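Long-range contact in ribokinase (Cryptococcus neoformans var. grubii serotype A, PDB 6CW5), which probably phosphorylates D-ribose at O-5, using ATP and a divalent cation, most likely magnesium, to give D-ribose 5-phosphate: residues A[138-144]-A[166-171]. Sequence-based numbering, arbitrary orientation.
Sequences YTHLLVQ and LTSVFN
Strands 140-143 and 167-170 are the parallel pair of a beta-alpha-beta unit, joined through helix 149-161, in the central sheet of the PfkB (ribokinase-like) fold. Both are extended (phi -85 to -137°, psi 113 to 154°), their axes 14° apart and 4.6 Å at closest, in register from His140-Thr167 to Val143-Phe170. Five backbone hydrogen bonds form the ladder, donor first: Thr167 N-Thr139 O (2.9 Å), Leu141 N-Thr167 O (2.9 Å), Val169 N-Leu141 O (2.8 Å), Val143 N-Val169 O (3.0 Å) and Asn171 N-Val143 O (3.1 Å). On the other edge of their strand, the backbones of His140 and Leu142 hydrogen-bond to Arg14 and Leu16, and to Leu16 and Arg18, respectively; Ser168 N donates to Ser190 OG and Ser168 OG to His188 O. Leu142 and Val169 (both chi1 t) meet CD1 to CG1 at 3.7 Å, against Val288 of helix 279-292; on the opposite face Leu141, Val143, Leu166 and Ser168 meet the connecting helix, and Val143 CG2 lies 3.8 Å from CD1 of Phe170 (chi1 t), whose ring stacks on Phe184. Past the C-terminal strand ends, where this fold places its active site, Gln144 NE2 hydrogen-bonds to Gln55 OE1 and Asn171 ND2 to Ile193 O; their side chains come within about 4 Å of Gly52, a predicted substrate-binding residue, and the Asp281 side chain, the predicted proton acceptor, respectively. At the other end, Thr139 OG1 hydrogen-bonds to His140 ND1 (2.8 Å) and Arg14 N, and Thr167 CB covers one imidazole face. One water holds His140 NE2 at 2.7 Å; another donates to Thr139 O (2.8 Å) and sits 2.7 Å from Thr167 OG1.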
ATOM      1  N   TYR A 138      -9.670   1.117  17.816  1.00 27.34           N
ATOM      2  CA  TYR A 138     -10.368   2.161  17.074  1.00 26.10           C
ATOM      3  C   TYR A 138     -11.775   1.736  16.679  1.00 27.55           C
ATOM      4  O   TYR A 138     -12.008   0.578  16.327  1.00 27.88           O
ATOM      5  CB  TYR A 138      -9.588   2.536  15.817  1.00 25.61           C
ATOM      6  CG  TYR A 138      -8.209   3.010  16.168  1.00 23.16           C
ATOM      7  CD1 TYR A 138      -8.022   4.237  16.806  1.00 24.18           C
ATOM      8  CD2 TYR A 138      -7.096   2.220  15.908  1.00 26.61           C
ATOM      9  CE1 TYR A 138      -6.755   4.678  17.135  1.00 24.90           C
ATOM     10  CE2 TYR A 138      -5.817   2.655  16.235  1.00 28.99           C
ATOM     11  CZ  TYR A 138      -5.663   3.878  16.854  1.00 29.41           C
ATOM     12  OH  TYR A 138      -4.411   4.309  17.196  1.00 29.39           O
ATOM     13  N   THR A 139     -12.704   2.695  16.735  1.00 23.78           N
ATOM     14  CA  THR A 139     -14.048   2.535  16.213  1.00 24.07           C
ATOM     15  C   THR A 139     -14.248   3.275  14.898  1.00 24.97           C
ATOM     16  O   THR A 139     -15.189   2.956  14.158  1.00 23.56           O
ATOM     17  CB  THR A 139     -15.084   3.045  17.231  1.00 28.25           C
ATOM     18  OG1 THR A 139     -14.788   4.409  17.572  1.00 30.21           O
ATOM     19  CG2 THR A 139     -15.080   2.189  18.505  1.00 26.59           C
ATOM     20  N   HIS A 140     -13.399   4.263  14.601  1.00 21.59           N
ATOM     21  CA  HIS A 140     -13.559   5.106  13.419  1.00 23.81           C
ATOM     22  C   HIS A 140     -12.220   5.253  12.717  1.00 24.41           C
ATOM     23  O   HIS A 140     -11.181   5.353  13.378  1.00 22.67           O
ATOM     24  CB  HIS A 140     -14.111   6.503  13.805  1.00 22.35           C
ATOM     25  CG  HIS A 140     -15.537   6.461  14.261  1.00 24.58           C
ATOM     26  ND1 HIS A 140     -15.920   5.868  15.446  1.00 25.81           N
ATOM     27  CD2 HIS A 140     -16.676   6.874  13.661  1.00 21.98           C
ATOM     28  CE1 HIS A 140     -17.233   5.950  15.570  1.00 27.99           C
ATOM     29  NE2 HIS A 140     -17.716   6.544  14.499  1.00 23.62           N
ATOM     30  N   LEU A 141     -12.258   5.289  11.381  1.00 20.82           N
ATOM     31  CA  LEU A 141     -11.090   5.532  10.546  1.00 20.82           C
ATOM     32  C   LEU A 141     -11.371   6.713   9.639  1.00 21.96           C
ATOM     33  O   LEU A 141     -12.442   6.789   9.023  1.00 20.27           O
ATOM     34  CB  LEU A 141     -10.731   4.307   9.705  1.00 20.19           C
ATOM     35  CG  LEU A 141      -9.645   4.508   8.640  1.00 20.22           C
ATOM     36  CD1 LEU A 141      -8.220   4.587   9.292  1.00 20.27           C
ATOM     37  CD2 LEU A 141      -9.719   3.370   7.600  1.00 20.77           C
ATOM     38  N   LEU A 142     -10.412   7.625   9.544  1.00 20.48           N
ATOM     39  CA  LEU A 142     -10.497   8.753   8.619  1.00 18.08           C
ATOM     40  C   LEU A 142      -9.309   8.697   7.673  1.00 18.89           C
ATOM     41  O   LEU A 142      -8.166   8.612   8.126  1.00 18.79           O
ATOM     42  CB  LEU A 142     -10.497  10.051   9.419  1.00 23.28           C
ATOM     43  CG  LEU A 142     -10.766  11.402   8.811  1.00 36.28           C
ATOM     44  CD1 LEU A 142     -11.982  11.359   7.864  1.00 28.08           C
ATOM     45  CD2 LEU A 142     -11.009  12.347   9.969  1.00 35.61           C
ATOM     46  N   VAL A 143      -9.573   8.748   6.360  1.00 17.31           N
ATOM     47  CA  VAL A 143      -8.530   8.651   5.346  1.00 17.98           C
ATOM     48  C   VAL A 143      -8.807   9.692   4.271  1.00 17.21           C
ATOM     49  O   VAL A 143      -9.934  10.146   4.087  1.00 19.01           O
ATOM     50  CB  VAL A 143      -8.409   7.247   4.695  1.00 18.95           C
ATOM     51  CG1 VAL A 143      -7.607   6.279   5.615  1.00 18.90           C
ATOM     52  CG2 VAL A 143      -9.791   6.665   4.369  1.00 18.48           C
ATOM     53  N   GLN A 144      -7.742  10.104   3.591  1.00 19.19           N
ATOM     54  CA  GLN A 144      -7.858  11.044   2.476  1.00 18.64           C
ATOM     55  C   GLN A 144      -6.993  10.497   1.369  1.00 17.37           C
ATOM     56  O   GLN A 144      -6.911   9.279   1.225  1.00 19.04           O
ATOM     57  CB  GLN A 144      -7.420  12.456   2.875  1.00 16.90           C
ATOM     58  CG  GLN A 144      -8.046  12.911   4.224  1.00 17.30           C
ATOM     59  CD  GLN A 144      -7.193  12.484   5.408  1.00 21.87           C
ATOM     60  OE1 GLN A 144      -5.980  12.265   5.264  1.00 20.23           O
ATOM     61  NE2 GLN A 144      -7.821  12.353   6.591  1.00 23.01           N
ATOM     62  N   LEU A 166     -15.102  -1.129  11.439  1.00 26.86           N
ATOM     63  CA  LEU A 166     -15.027   0.255  11.874  1.00 24.35           C
ATOM     64  C   LEU A 166     -15.953   1.106  11.024  1.00 25.51           C
ATOM     65  O   LEU A 166     -16.325   0.737   9.913  1.00 25.28           O
ATOM     66  CB  LEU A 166     -13.606   0.809  11.735  1.00 21.42           C
ATOM     67  CG  LEU A 166     -12.636   0.442  12.871  1.00 25.89           C
ATOM     68  CD1 LEU A 166     -12.374  -1.043  12.960  1.00 25.98           C
ATOM     69  CD2 LEU A 166     -11.345   1.170  12.619  1.00 24.85           C
ATOM     70  N   THR A 167     -16.272   2.284  11.533  1.00 21.40           N
ATOM     71  CA  THR A 167     -16.916   3.309  10.724  1.00 20.27           C
ATOM     72  C   THR A 167     -15.818   4.067   9.997  1.00 25.33           C
ATOM     73  O   THR A 167     -14.999   4.739  10.631  1.00 25.28           O
ATOM     74  CB  THR A 167     -17.736   4.243  11.604  1.00 25.29           C
ATOM     75  OG1 THR A 167     -18.770   3.508  12.263  1.00 26.78           O
ATOM     76  CG2 THR A 167     -18.352   5.330  10.751  1.00 25.66           C
ATOM     77  N   SER A 168     -15.761   3.936   8.681  1.00 19.18           N
ATOM     78  CA  SER A 168     -14.684   4.560   7.920  1.00 19.27           C
ATOM     79  C   SER A 168     -15.230   5.736   7.123  1.00 19.45           C
ATOM     80  O   SER A 168     -16.340   5.675   6.591  1.00 20.67           O
ATOM     81  CB  SER A 168     -14.028   3.555   6.986  1.00 22.75           C
ATOM     82  OG  SER A 168     -15.048   2.923   6.231  1.00 25.83           O
ATOM     83  N   VAL A 169     -14.420   6.786   7.011  1.00 18.85           N
ATOM     84  CA  VAL A 169     -14.808   8.057   6.407  1.00 18.02           C
ATOM     85  C   VAL A 169     -13.686   8.462   5.465  1.00 22.27           C
ATOM     86  O   VAL A 169     -12.524   8.494   5.871  1.00 18.82           O
ATOM     87  CB  VAL A 169     -15.040   9.138   7.485  1.00 23.54           C
ATOM     88  CG1 VAL A 169     -15.449  10.449   6.858  1.00 22.59           C
ATOM     89  CG2 VAL A 169     -16.100   8.686   8.480  1.00 25.47           C
ATOM     90  N   PHE A 170     -14.022   8.730   4.199  1.00 18.82           N
ATOM     91  CA  PHE A 170     -13.003   8.975   3.178  1.00 17.70           C
ATOM     92  C   PHE A 170     -13.279  10.296   2.482  1.00 23.70           C
ATOM     93  O   PHE A 170     -14.424  10.580   2.122  1.00 21.07           O
ATOM     94  CB  PHE A 170     -13.028   7.831   2.184  1.00 17.88           C
ATOM     95  CG  PHE A 170     -12.131   7.999   0.977  1.00 21.16           C
ATOM     96  CD1 PHE A 170     -10.775   8.259   1.111  1.00 23.54           C
ATOM     97  CD2 PHE A 170     -12.645   7.765  -0.301  1.00 20.44           C
ATOM     98  CE1 PHE A 170      -9.953   8.337  -0.004  1.00 15.99           C
ATOM     99  CE2 PHE A 170     -11.836   7.868  -1.415  1.00 20.13           C
ATOM    100  CZ  PHE A 170     -10.477   8.130  -1.269  1.00 16.43           C
ATOM    101  N   ASN A 171     -12.229  11.094   2.286  1.00 18.43           N
ATOM    102  CA  ASN A 171     -12.307  12.360   1.558  1.00 16.82           C
ATOM    103  C   ASN A 171     -11.308  12.256   0.405  1.00 20.05           C
ATOM    104  O   ASN A 171     -10.083  12.249   0.641  1.00 20.42           O
ATOM    105  CB  ASN A 171     -11.982  13.496   2.534  1.00 23.94           C
ATOM    106  CG  ASN A 171     -11.911  14.880   1.893  1.00 31.47           C
ATOM    107  OD1 ASN A 171     -11.053  15.687   2.277  1.00 30.53           O
ATOM    108  ND2 ASN A 171     -12.834  15.190   0.980  1.00 26.50           N
TER
HETATM  109  O   HOH W   1     -17.897   2.457  14.606  1.00 30.71           O
HETATM  110  O   HOH W   2     -20.310   6.007  13.920  1.00 44.82           O